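Local structure of glycoside hydrolase family 81 (Clostridium thermocellum, 6FOP) at residues Met128-Tyr133 with Thr259-Tyr264; Phe245-Val249 with Gly293-Lys297; Tyr300-Ile305 with Tyr524-Glu529; Trp397-Ile401 with Leu413-His417. The protein probably hydrolyses beta-1,3-glucans such as laminarin, acting as a family 81 glucanase of the bacterium's cellulosome. Residues are numbered along the deposited sequence.

Contact 1 (Met128-Tyr133 with Thr259-Tyr264); sequences MKGSPY and TILALY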
loop_
_atom_site.group_PDB
_atom_site.type_symbol
_atom_site.label_atom_id
_atom_site.label_comp_id
_atom_site.label_asym_id
_atom_site.label_seq_id
_atom_site.Cartn_x
_atom_site.Cartn_y
_atom_site.Cartn_z
ATOM N N MET A 128 1.176 12.508 13.231
ATOM C CA MET A 128 1.869 11.230 13.111
ATOM C C MET A 128 0.909 10.056 13.111
ATOM O O MET A 128 0.052 9.922 14.001
ATOM C CB MET A 128 2.888 11.091 14.229
ATOM C CG MET A 128 3.579 9.743 14.301
ATOM S SD MET A 128 4.909 9.898 15.474
ATOM C CE MET A 128 5.281 8.207 15.797
ATOM N N LYS A 129 1.090 9.200 12.112
ATOM C CA LYS A 129 0.365 7.944 12.005
ATOM C C LYS A 129 1.009 7.009 13.020
ATOM O O LYS A 129 2.234 6.846 13.022
ATOM C CB LYS A 129 0.489 7.391 10.606
ATOM C CG LYS A 129 -0.104 6.007 10.409
ATOM C CD LYS A 129 -0.281 5.656 8.933
ATOM C CE LYS A 129 -1.321 6.488 8.235
ATOM N NZ LYS A 129 -2.708 6.357 8.789
ATOM N N GLY A 130 0.209 6.393 13.871
ATOM C CA GLY A 130 0.736 5.567 14.928
ATOM C C GLY A 130 1.162 6.318 16.185
ATOM O O GLY A 130 1.893 5.757 17.011
ATOM N N SER A 131 0.678 7.544 16.380
ATOM C CA SER A 131 0.934 8.262 17.629
ATOM C C SER A 131 -0.390 8.701 18.221
ATOM O O SER A 131 -1.218 9.250 17.520
ATOM C CB SER A 131 1.781 9.507 17.419
ATOM O OG SER A 131 2.039 10.144 18.655
ATOM N N PRO A 132 -0.518 8.624 19.551
ATOM C CA PRO A 132 -1.679 9.275 20.199
ATOM C C PRO A 132 -1.463 10.775 20.427
ATOM O O PRO A 132 -2.368 11.434 20.929
ATOM C CB PRO A 132 -1.755 8.533 21.540
ATOM C CG PRO A 132 -0.359 8.228 21.847
ATOM C CD PRO A 132 0.286 7.871 20.530
ATOM N N TYR A 133 -0.263 11.274 20.126
ATOM C CA TYR A 133 0.092 12.684 20.281
ATOM C C TYR A 133 -0.006 13.464 18.990
ATOM O O TYR A 133 0.133 12.879 17.888
ATOM C CB TYR A 133 1.513 12.848 20.762
ATOM C CG TYR A 133 1.802 12.273 22.119
ATOM C CD1 TYR A 133 1.521 13.016 23.292
ATOM C CD2 TYR A 133 2.400 11.043 22.270
ATOM C CE1 TYR A 133 1.811 12.507 24.540
ATOM C CE2 TYR A 133 2.678 10.518 23.521
ATOM C CZ TYR A 133 2.382 11.271 24.668
ATOM O OH TYR A 133 2.719 10.728 25.900
ATOM N N THR A 259 8.572 7.616 23.724
ATOM C CA THR A 259 7.252 7.977 23.256
ATOM C C THR A 259 6.338 6.765 23.334
ATOM O O THR A 259 6.758 5.676 23.780
ATOM C CB THR A 259 7.272 8.620 21.848
ATOM O OG1 THR A 259 6.019 9.248 21.589
ATOM C CG2 THR A 259 7.547 7.622 20.739
ATOM N N ILE A 260 5.067 7.011 23.041
ATOM C CA ILE A 260 4.060 5.985 23.006
ATOM C C ILE A 260 3.707 5.783 21.534
ATOM O O ILE A 260 3.285 6.713 20.861
ATOM C CB ILE A 260 2.808 6.388 23.802
ATOM C CG1 ILE A 260 3.138 6.656 25.269
ATOM C CG2 ILE A 260 1.740 5.298 23.686
ATOM C CD1 ILE A 260 2.001 7.289 26.066
ATOM N N LEU A 261 3.921 4.567 21.040
ATOM C CA LEU A 261 3.598 4.202 19.636
ATOM C C LEU A 261 2.346 3.317 19.649
ATOM O O LEU A 261 2.215 2.434 20.491
ATOM C CB LEU A 261 4.758 3.513 18.943
ATOM C CG LEU A 261 6.044 4.327 18.842
ATOM C CD1 LEU A 261 7.138 3.431 18.268
ATOM C CD2 LEU A 261 5.826 5.538 17.948
ATOM N N ALA A 262 1.447 3.613 18.732
ATOM C CA ALA A 262 0.219 2.865 18.538
ATOM C C ALA A 262 0.445 1.997 17.283
ATOM O O ALA A 262 0.810 2.497 16.235
ATOM C CB ALA A 262 -0.975 3.799 18.349
ATOM N N LEU A 263 0.094 0.718 17.412
ATOM C CA LEU A 263 0.309 -0.286 16.367
ATOM C C LEU A 263 -1.004 -0.808 15.857
ATOM O O LEU A 263 -1.895 -1.092 16.633
ATOM C CB LEU A 263 1.113 -1.471 16.926
ATOM C CG LEU A 263 2.625 -1.338 16.953
ATOM C CD1 LEU A 263 3.112 -0.176 17.818
ATOM C CD2 LEU A 263 3.254 -2.639 17.457
ATOM N N TYR A 264 -1.103 -0.923 14.535
ATOM C CA TYR A 264 -2.249 -1.557 13.912
ATOM C C TYR A 264 -2.197 -3.081 14.086
ATOM O O TYR A 264 -1.103 -3.656 14.298
ATOM C CB TYR A 264 -2.226 -1.267 12.441
ATOM C CG TYR A 264 -2.457 0.155 11.988
ATOM C CD1 TYR A 264 -3.675 0.793 12.195
ATOM C CD2 TYR A 264 -1.449 0.881 11.344
ATOM C CE1 TYR A 264 -3.913 2.067 11.694
ATOM C CE2 TYR A 264 -1.692 2.134 10.808
ATOM C CZ TYR A 264 -2.909 2.740 11.000
ATOM O OH TYR A 264 -3.105 3.973 10.416
HETATM O O HOH W 1 4.208 8.848 19.396
#

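Contact 2 (Phe245-Val249 with Gly293-Lys297); sequences FTAEV and GTSFK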
loop_
_atom_site.group_PDB
_atom_site.type_symbol
_atom_site.label_atom_id
_atom_site.label_comp_id
_atom_site.label_asym_id
_atom_site.label_seq_id
_atom_site.Cartn_x
_atom_site.Cartn_y
_atom_site.Cartn_z
ATOM N N PHE A 245 10.768 0.087 12.662
ATOM C CA PHE A 245 10.108 1.408 12.690
ATOM C C PHE A 245 10.784 2.227 13.766
ATOM O O PHE A 245 10.882 1.752 14.896
ATOM C CB PHE A 245 8.637 1.240 13.034
ATOM C CG PHE A 245 7.900 0.381 12.034
ATOM C CD1 PHE A 245 7.927 -0.988 12.132
ATOM C CD2 PHE A 245 7.193 0.960 11.005
ATOM C CE1 PHE A 245 7.260 -1.787 11.202
ATOM C CE2 PHE A 245 6.538 0.170 10.060
ATOM C CZ PHE A 245 6.590 -1.198 10.167
ATOM N N THR A 246 11.279 3.411 13.411
ATOM C CA THR A 246 12.019 4.260 14.368
ATOM C C THR A 246 11.503 5.683 14.320
ATOM O O THR A 246 11.366 6.269 13.252
ATOM C CB THR A 246 13.529 4.226 14.068
ATOM O OG1 THR A 246 13.955 2.860 14.038
ATOM C CG2 THR A 246 14.321 4.974 15.134
ATOM N N ALA A 247 11.213 6.230 15.509
ATOM C CA ALA A 247 10.865 7.631 15.682
ATOM C C ALA A 247 12.024 8.309 16.390
ATOM O O ALA A 247 12.546 7.786 17.369
ATOM C CB ALA A 247 9.597 7.763 16.509
ATOM N N GLU A 248 12.429 9.455 15.879
ATOM C CA GLU A 248 13.395 10.315 16.537
ATOM C C GLU A 248 12.592 11.288 17.393
ATOM O O GLU A 248 11.652 11.884 16.896
ATOM C CB GLU A 248 14.186 11.093 15.485
ATOM C CG GLU A 248 15.173 12.101 16.001
ATOM C CD GLU A 248 15.710 12.958 14.863
ATOM O OE1 GLU A 248 15.031 13.942 14.428
ATOM O OE2 GLU A 248 16.799 12.627 14.387
ATOM N N VAL A 249 13.018 11.506 18.637
ATOM C CA VAL A 249 12.400 12.522 19.488
ATOM C C VAL A 249 13.390 13.610 19.914
ATOM O O VAL A 249 14.596 13.360 20.092
ATOM C CB VAL A 249 11.709 11.924 20.720
ATOM C CG1 VAL A 249 10.592 10.980 20.323
ATOM C CG2 VAL A 249 12.676 11.236 21.655
ATOM N N GLY A 293 8.336 3.223 23.576
ATOM C CA GLY A 293 9.647 3.183 22.950
ATOM C C GLY A 293 9.694 4.019 21.717
ATOM O O GLY A 293 8.651 4.473 21.204
ATOM N N THR A 294 10.904 4.190 21.216
ATOM C CA THR A 294 11.100 4.912 19.987
ATOM C C THR A 294 11.286 3.987 18.782
ATOM O O THR A 294 11.422 4.483 17.679
ATOM C CB THR A 294 12.296 5.859 20.105
ATOM O OG1 THR A 294 13.439 5.118 20.537
ATOM C CG2 THR A 294 11.949 6.978 21.081
ATOM N N SER A 295 11.262 2.669 18.988
ATOM C CA SER A 295 11.344 1.749 17.869
ATOM C C SER A 295 10.715 0.419 18.193
ATOM O O SER A 295 10.596 0.021 19.351
ATOM C CB SER A 295 12.792 1.543 17.421
ATOM O OG SER A 295 13.523 0.852 18.404
ATOM N N PHE A 296 10.317 -0.268 17.129
ATOM C CA PHE A 296 9.872 -1.652 17.214
ATOM C C PHE A 296 10.097 -2.321 15.873
ATOM O O PHE A 296 10.361 -1.662 14.873
ATOM C CB PHE A 296 8.398 -1.757 17.649
ATOM C CG PHE A 296 7.407 -1.279 16.629
ATOM C CD1 PHE A 296 7.063 0.055 16.538
ATOM C CD2 PHE A 296 6.765 -2.189 15.772
ATOM C CE1 PHE A 296 6.138 0.509 15.630
ATOM C CE2 PHE A 296 5.822 -1.740 14.876
ATOM C CZ PHE A 296 5.531 -0.386 14.782
ATOM N N LYS A 297 9.941 -3.637 15.872
ATOM C CA LYS A 297 10.014 -4.392 14.631
ATOM C C LYS A 297 8.822 -5.291 14.435
ATOM O O LYS A 297 8.155 -5.681 15.390
ATOM C CB LYS A 297 11.310 -5.175 14.510
ATOM C CG LYS A 297 11.489 -6.351 15.410
ATOM C CD LYS A 297 12.861 -6.970 15.129
ATOM C CE LYS A 297 13.061 -8.269 15.868
ATOM N NZ LYS A 297 14.418 -8.817 15.582
#

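Contact 3 (Tyr300-Ile305 with Tyr524-Glu529); sequences YRYHGI and YTTEVE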
loop_
_atom_site.group_PDB
_atom_site.type_symbol
_atom_site.label_atom_id
_atom_site.label_comp_id
_atom_site.label_asym_id
_atom_site.label_seq_id
_atom_site.Cartn_x
_atom_site.Cartn_y
_atom_site.Cartn_z
ATOM N N TYR A 300 7.708 -11.007 9.402
ATOM C CA TYR A 300 6.771 -11.858 8.694
ATOM C C TYR A 300 7.508 -12.991 8.017
ATOM O O TYR A 300 8.612 -12.830 7.563
ATOM C CB TYR A 300 6.048 -11.031 7.641
ATOM C CG TYR A 300 5.321 -9.795 8.163
ATOM C CD1 TYR A 300 4.470 -9.853 9.256
ATOM C CD2 TYR A 300 5.422 -8.587 7.491
ATOM C CE1 TYR A 300 3.799 -8.707 9.714
ATOM C CE2 TYR A 300 4.759 -7.454 7.925
ATOM C CZ TYR A 300 3.933 -7.522 9.021
ATOM O OH TYR A 300 3.292 -6.377 9.429
ATOM N N ARG A 301 6.835 -14.113 7.855
ATOM C CA ARG A 301 7.347 -15.195 7.014
ATOM C C ARG A 301 6.952 -14.915 5.557
ATOM O O ARG A 301 5.795 -14.649 5.237
ATOM C CB ARG A 301 6.806 -16.535 7.482
ATOM C CG ARG A 301 7.360 -16.953 8.822
ATOM C CD ARG A 301 7.178 -18.439 9.101
ATOM N NE ARG A 301 7.352 -18.749 10.518
ATOM C CZ ARG A 301 8.525 -18.853 11.139
ATOM N NH1 ARG A 301 9.671 -18.668 10.482
ATOM N NH2 ARG A 301 8.556 -19.137 12.443
ATOM N N TYR A 302 7.958 -15.000 4.696
ATOM C CA TYR A 302 7.792 -14.926 3.259
ATOM C C TYR A 302 7.649 -16.356 2.749
ATOM O O TYR A 302 8.394 -17.236 3.169
ATOM C CB TYR A 302 9.031 -14.284 2.670
ATOM C CG TYR A 302 9.144 -14.311 1.157
ATOM C CD1 TYR A 302 8.276 -13.578 0.347
ATOM C CD2 TYR A 302 10.168 -15.018 0.549
ATOM C CE1 TYR A 302 8.407 -13.559 -1.021
ATOM C CE2 TYR A 302 10.319 -15.006 -0.829
ATOM C CZ TYR A 302 9.441 -14.272 -1.612
ATOM O OH TYR A 302 9.594 -14.251 -2.975
ATOM N N HIS A 303 6.686 -16.595 1.863
ATOM C CA HIS A 303 6.373 -17.943 1.395
ATOM C C HIS A 303 6.768 -18.209 -0.040
ATOM O O HIS A 303 6.342 -19.229 -0.618
ATOM C CB HIS A 303 4.886 -18.228 1.585
ATOM C CG HIS A 303 4.482 -18.190 3.015
ATOM N ND1 HIS A 303 4.592 -19.283 3.840
ATOM C CD2 HIS A 303 4.028 -17.178 3.792
ATOM C CE1 HIS A 303 4.213 -18.947 5.064
ATOM N NE2 HIS A 303 3.858 -17.681 5.054
ATOM N N GLY A 304 7.556 -17.319 -0.629
ATOM C CA GLY A 304 8.030 -17.485 -1.998
ATOM C C GLY A 304 7.001 -16.985 -2.995
ATOM O O GLY A 304 5.794 -16.929 -2.699
ATOM N N ILE A 305 7.475 -16.662 -4.189
ATOM C CA ILE A 305 6.616 -16.527 -5.360
ATOM C C ILE A 305 7.246 -17.320 -6.490
ATOM O O ILE A 305 8.442 -17.623 -6.455
ATOM C CB ILE A 305 6.395 -15.053 -5.783
ATOM C CG1 ILE A 305 7.672 -14.391 -6.294
ATOM C CG2 ILE A 305 5.783 -14.244 -4.632
ATOM C CD1 ILE A 305 7.400 -13.120 -7.024
ATOM N N TYR A 524 5.709 -6.671 -1.072
ATOM C CA TYR A 524 4.804 -7.782 -1.288
ATOM C C TYR A 524 4.349 -8.410 0.015
ATOM O O TYR A 524 3.148 -8.581 0.266
ATOM C CB TYR A 524 5.519 -8.832 -2.161
ATOM C CG TYR A 524 4.746 -10.115 -2.369
ATOM C CD1 TYR A 524 3.779 -10.236 -3.361
ATOM C CD2 TYR A 524 4.961 -11.204 -1.545
ATOM C CE1 TYR A 524 3.067 -11.425 -3.518
ATOM C CE2 TYR A 524 4.269 -12.392 -1.719
ATOM C CZ TYR A 524 3.320 -12.497 -2.699
ATOM O OH TYR A 524 2.640 -13.675 -2.847
ATOM N N THR A 525 5.305 -8.776 0.859
ATOM C CA THR A 525 4.989 -9.469 2.092
ATOM C C THR A 525 4.127 -8.600 3.002
ATOM O O THR A 525 3.149 -9.056 3.588
ATOM C CB THR A 525 6.292 -9.912 2.775
ATOM O OG1 THR A 525 7.078 -10.714 1.851
ATOM C CG2 THR A 525 6.007 -10.731 4.002
ATOM N N THR A 526 4.498 -7.318 3.097
ATOM C CA THR A 526 3.760 -6.434 3.993
ATOM C C THR A 526 2.341 -6.172 3.450
ATOM O O THR A 526 1.368 -6.277 4.203
ATOM C CB THR A 526 4.507 -5.129 4.197
ATOM O OG1 THR A 526 5.833 -5.384 4.671
ATOM C CG2 THR A 526 3.769 -4.278 5.235
ATOM N N GLU A 527 2.198 -5.855 2.150
ATOM C CA GLU A 527 0.867 -5.635 1.613
ATOM C C GLU A 527 -0.036 -6.839 1.792
ATOM O O GLU A 527 -1.211 -6.698 2.152
ATOM C CB GLU A 527 0.920 -5.139 0.162
ATOM C CG GLU A 527 -0.416 -4.573 -0.307
ATOM C CD GLU A 527 -0.400 -3.137 -0.817
ATOM O OE1 GLU A 527 0.696 -2.590 -1.116
ATOM O OE2 GLU A 527 -1.503 -2.535 -0.875
ATOM N N VAL A 528 0.514 -8.030 1.594
ATOM C CA VAL A 528 -0.279 -9.239 1.788
ATOM C C VAL A 528 -0.782 -9.309 3.248
ATOM O O VAL A 528 -1.947 -9.635 3.502
ATOM C CB VAL A 528 0.531 -10.492 1.417
ATOM C CG1 VAL A 528 -0.147 -11.754 1.944
ATOM C CG2 VAL A 528 0.682 -10.582 -0.115
ATOM N N GLU A 529 0.101 -9.008 4.196
ATOM C CA GLU A 529 -0.299 -9.042 5.618
ATOM C C GLU A 529 -1.422 -8.032 5.898
ATOM O O GLU A 529 -2.410 -8.354 6.593
ATOM C CB GLU A 529 0.885 -8.738 6.525
ATOM C CG GLU A 529 1.925 -9.824 6.555
ATOM C CD GLU A 529 1.499 -11.075 7.305
ATOM O OE1 GLU A 529 0.668 -10.997 8.246
ATOM O OE2 GLU A 529 2.046 -12.140 6.998
HETATM O O HOH W 2 4.144 -14.147 8.889
HETATM O O HOH W 3 3.081 -15.629 -0.981
#

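Contact 4 (Trp397-Ile401 with Leu413-His417); sequences WGTLI and LNDHH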
loop_
_atom_site.group_PDB
_atom_site.type_symbol
_atom_site.label_atom_id
_atom_site.label_comp_id
_atom_site.label_asym_id
_atom_site.label_seq_id
_atom_site.Cartn_x
_atom_site.Cartn_y
_atom_site.Cartn_z
ATOM N N TRP A 397 6.454 18.273 -9.416
ATOM C CA TRP A 397 6.211 17.247 -8.406
ATOM C C TRP A 397 7.345 16.217 -8.325
ATOM O O TRP A 397 7.680 15.737 -7.239
ATOM C CB TRP A 397 4.875 16.527 -8.662
ATOM C CG TRP A 397 3.683 17.415 -8.425
ATOM C CD1 TRP A 397 3.168 18.346 -9.295
ATOM C CD2 TRP A 397 2.892 17.503 -7.237
ATOM N NE1 TRP A 397 2.093 18.983 -8.731
ATOM C CE2 TRP A 397 1.908 18.497 -7.464
ATOM C CE3 TRP A 397 2.920 16.850 -6.008
ATOM C CZ2 TRP A 397 0.942 18.827 -6.506
ATOM C CZ3 TRP A 397 1.974 17.181 -5.060
ATOM C CH2 TRP A 397 1.000 18.160 -5.311
ATOM N N GLY A 398 7.891 15.833 -9.478
ATOM C CA GLY A 398 8.897 14.751 -9.538
ATOM C C GLY A 398 8.220 13.397 -9.700
ATOM O O GLY A 398 8.074 12.619 -8.737
ATOM N N THR A 399 7.804 13.127 -10.931
ATOM C CA THR A 399 7.058 11.909 -11.261
ATOM C C THR A 399 7.182 11.623 -12.737
ATOM O O THR A 399 7.262 12.555 -13.545
ATOM C CB THR A 399 5.559 12.014 -10.812
ATOM O OG1 THR A 399 4.861 10.794 -11.115
ATOM C CG2 THR A 399 4.843 13.148 -11.490
ATOM N N LEU A 400 7.161 10.334 -13.075
ATOM C CA LEU A 400 7.101 9.874 -14.464
ATOM C C LEU A 400 5.664 9.517 -14.823
ATOM O O LEU A 400 5.064 8.679 -14.146
ATOM C CB LEU A 400 7.997 8.645 -14.609
ATOM C CG LEU A 400 8.561 8.360 -15.967
ATOM C CD1 LEU A 400 9.609 9.423 -16.385
ATOM C CD2 LEU A 400 9.127 6.939 -16.003
ATOM N N ILE A 401 5.154 10.138 -15.886
ATOM C CA ILE A 401 3.776 9.972 -16.337
ATOM C C ILE A 401 3.829 9.403 -17.742
ATOM O O ILE A 401 4.468 9.966 -18.625
ATOM C CB ILE A 401 3.006 11.317 -16.354
ATOM C CG1 ILE A 401 3.018 11.967 -14.945
ATOM C CG2 ILE A 401 1.591 11.139 -16.899
ATOM C CD1 ILE A 401 2.607 13.422 -14.959
ATOM N N LEU A 413 -2.209 12.169 -10.354
ATOM C CA LEU A 413 -1.193 11.205 -9.943
ATOM C C LEU A 413 -1.803 9.966 -9.317
ATOM O O LEU A 413 -1.247 9.328 -8.406
ATOM C CB LEU A 413 -0.104 11.860 -9.069
ATOM C CG LEU A 413 0.707 12.915 -9.806
ATOM C CD1 LEU A 413 1.790 13.453 -8.886
ATOM C CD2 LEU A 413 1.298 12.467 -11.152
ATOM N N ASN A 414 -2.957 9.562 -9.856
ATOM C CA ASN A 414 -3.576 8.325 -9.382
ATOM C C ASN A 414 -2.871 7.072 -9.923
ATOM O O ASN A 414 -2.425 7.053 -11.067
ATOM C CB ASN A 414 -5.028 8.212 -9.825
ATOM C CG ASN A 414 -5.943 9.252 -9.211
ATOM O OD1 ASN A 414 -5.691 9.791 -8.134
ATOM N ND2 ASN A 414 -7.021 9.557 -9.933
ATOM N N ASP A 415 -2.785 6.040 -9.092
ATOM C CA ASP A 415 -2.713 4.675 -9.615
ATOM C C ASP A 415 -1.415 4.293 -10.329
ATOM O O ASP A 415 -1.410 3.322 -11.095
ATOM C CB ASP A 415 -3.879 4.374 -10.585
ATOM C CG ASP A 415 -5.261 4.530 -9.967
ATOM O OD1 ASP A 415 -5.357 4.790 -8.767
ATOM O OD2 ASP A 415 -6.259 4.412 -10.718
ATOM N N HIS A 416 -0.299 4.979 -10.106
ATOM C CA HIS A 416 0.869 4.614 -10.903
ATOM C C HIS A 416 1.316 3.177 -10.641
ATOM O O HIS A 416 1.852 2.517 -11.542
ATOM C CB HIS A 416 2.043 5.569 -10.695
ATOM C CG HIS A 416 1.846 6.903 -11.343
ATOM N ND1 HIS A 416 2.883 7.788 -11.544
ATOM C CD2 HIS A 416 0.738 7.513 -11.818
ATOM C CE1 HIS A 416 2.426 8.873 -12.149
ATOM N NE2 HIS A 416 1.124 8.734 -12.317
ATOM N N HIS A 417 1.185 2.722 -9.405
ATOM C CA HIS A 417 1.536 1.333 -9.086
ATOM C C HIS A 417 0.680 0.331 -9.870
ATOM O O HIS A 417 1.219 -0.659 -10.391
ATOM C CB HIS A 417 1.549 1.074 -7.558
ATOM C CG HIS A 417 0.228 1.266 -6.861
ATOM N ND1 HIS A 417 -0.741 2.142 -7.286
ATOM C CD2 HIS A 417 -0.261 0.682 -5.750
ATOM C CE1 HIS A 417 -1.771 2.088 -6.460
ATOM N NE2 HIS A 417 -1.503 1.208 -5.517
#

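Contact 1 (Met128-Tyr133 with Thr259-Tyr264)
A buried lysine is the striking feature here: the side chain of K129, bent at its far end, carries its charge into the interior, where NZ donates to Y264 OH at 2.9 Å. The ammonium group is well provided for, since E474 forms a salt bridge with it, the carbonyls of Y54 and A55 accept from it, and W40 adds a cation-pi contact; Y264 OH also bonds H56. K129 belongs to a type II beta turn, M128 to S131, in the hairpin between strands 121-128 and 133-139. The turn meets strand 260-263, an outer strand of a separate three-stranded sheet. G130 takes the third turn position with positive phi, where a CB would collide with the preceding carbonyl and crowd A262 O. Its own carbonyl is turned onto the strand, and A262 N donates to G130 O at 2.8 Å, almost linearly. Alanine suits this spot because its CB, only 3.7 Å from G130 O, leaves room for the turn. Apolar contacts accompany this bond: M128 CE touches L261 CD2 at 3.5 Å, P132 CG lies 4.0 Å from I260 CG2 and Y133 CE2 4.1 Å from I260 CB, while Y133 OH bonds Y217 O. S131 OG accepts from Y133 N, making an ST turn, and also meets a water at 2.6 Å that donates to T259 OG1 (2.9 Å) and I260 O (2.7 Å).

Contact 2 (Phe245-Val249 with Gly293-Lys297)
Three backbone hydrogen bonds join these antiparallel strands of a three-stranded sheet. F245 and F296 form a hydrogen-bonded pair satisfied in both directions: F245 N donates to F296 O at 2.8 Å, and F296 N returns a longer bond to F245 O at 3.1 Å. The third, from A247 N to T294 O at 2.8 Å, extends the pairing to T294, just before strand 295-301 begins. T246 and S295, the non-hydrogen-bonded pair, come to 4.4 Å between CA atoms. T246 and E248 instead direct their backbone polar groups to strand 223-235, pairing with K229 and with T226 and D227, so this part of strand 240-251 bonds to a neighbour on each edge. E248 OE1 bonds T226 OG1, and K297 O accepts from N271 ND2.

The two faces differ. T246 and S295 put hydroxyls on the more open one. F245 and F296 share the buried one, their rings nearly parallel (12°) but slid until they barely overlap, with F245 CB 4.0 Å from the F296 ring centroid in a CH-pi contact. Backbone bonds thus fix the register, while the chemistry of the faces makes this an amphipathic sheet, with phenylalanine turned inward and small hydroxyl residues turned toward solvent.

Contact 3 (Tyr300-Ile305 with Tyr524-Glu529)
Here the end of strand 295-301 and the loop after it lie against helix 514-534, joining a beta sheet to the helical C-terminal domain, a region probably built as the (alpha/alpha)6 barrel of the six-hairpin clan. Two CH-pi contacts stand out. E529 CG sits 3.6 Å from the Y300 ring centroid, almost on its normal, so the glutamate's aliphatic part covers the ring and leaves the carboxylate at the rim. I305 CG2 lies 4.0 Å from the Y524 ring centroid, also over the face; a branched isoleucine can offer a methyl there.

Apolar packing fills the middle: T525 CG2 touches Y300 CB at 3.7 Å, and Y302 CE1 meets Y524 CD2 at 4.2 Å. Threonine suits this face because OG1 bonds back to I521 O within the helix, leaving the methyl to pack.

Direct polar contact between the segments is absent, and the tyrosine hydroxyls look elsewhere: Y300 to H266 O, Y302 to P671 O and Y524 to A584 O. Water supplies the remaining polar links. One accepts from R301 N at 2.9 Å and reaches E529 OE2 only weakly, at 3.5 Å; another donates to Y524 OH at 2.7 Å and weakly to G304 O at 3.5 Å.

Contact 4 (Trp397-Ile401 with Leu413-His417)
L413 opens the segment and makes its broadest contact with 397-401. With positive phi its backbone is kinked, and the side chain reaches across to W397, just ahead of strand 399-403, and to the strand itself: CD1 lies 4.4 Å from W397 CB and CD2 packs on T399 CG2 (3.6 Å) and I401 CD1 (4.1 Å). A leucine with two terminal methyls suits this apolar hollow. N414 and D415 turn from it: N414 ND2 bonds Y407 O, and D415 occupies the N-cap position of helix 416-433 without a side-chain capping bond. H416, in the first turn of that helix, points its imidazole back at the strand. Its CE1 comes to 3.3 Å from both T399 OG1 and L400 O, and to 4.2 Å from I401 CG1; L400 O takes its hydrogen bond from Y420 OH. Histidine fits because its two ring nitrogens serve two partners, ND1 bonding D453 OD2 and NE2 bonding S409 O. The other carboxylate oxygen, D453 OD1, accepts from T399 OG1 and L400 N, so one aspartate links helix and strand. H417 faces elsewhere and bonds Q491 OE1. On the partner strand 390-394, D394 faces both G398 and T399, a G1 beta bulge in the hairpin. That hairpin and the start of helix 416-433, within a probable C-terminal (alpha/alpha)6 barrel, converge on helix 440-455, which supplies D453, while L450 and I454 cover L400 and H416.

Overall arrangement
Contacts 1 and 2 adjoin: T259 O lies 2.9 Å from G293 N, a probable hydrogen bond, and F296 of contact 2 packs on L261 and L263 of contact 1. Strand 295-301 runs on from contact 2 into contact 3, centred about 23 Å away. Contact 4 lies within the family's C-terminal region, its nearest atoms about 6 Å from contact 3. Contacts 1, 3 and 4 are buried, whereas contact 2 is partly open. Chemistry follows place: strand pairing gives contact 2 three backbone bonds, the turn-to-strand meeting of contact 1 only one; contact 3 sets strand and loop against a helix, contact 4 a strand against loop and helix start, both through side-chain packing.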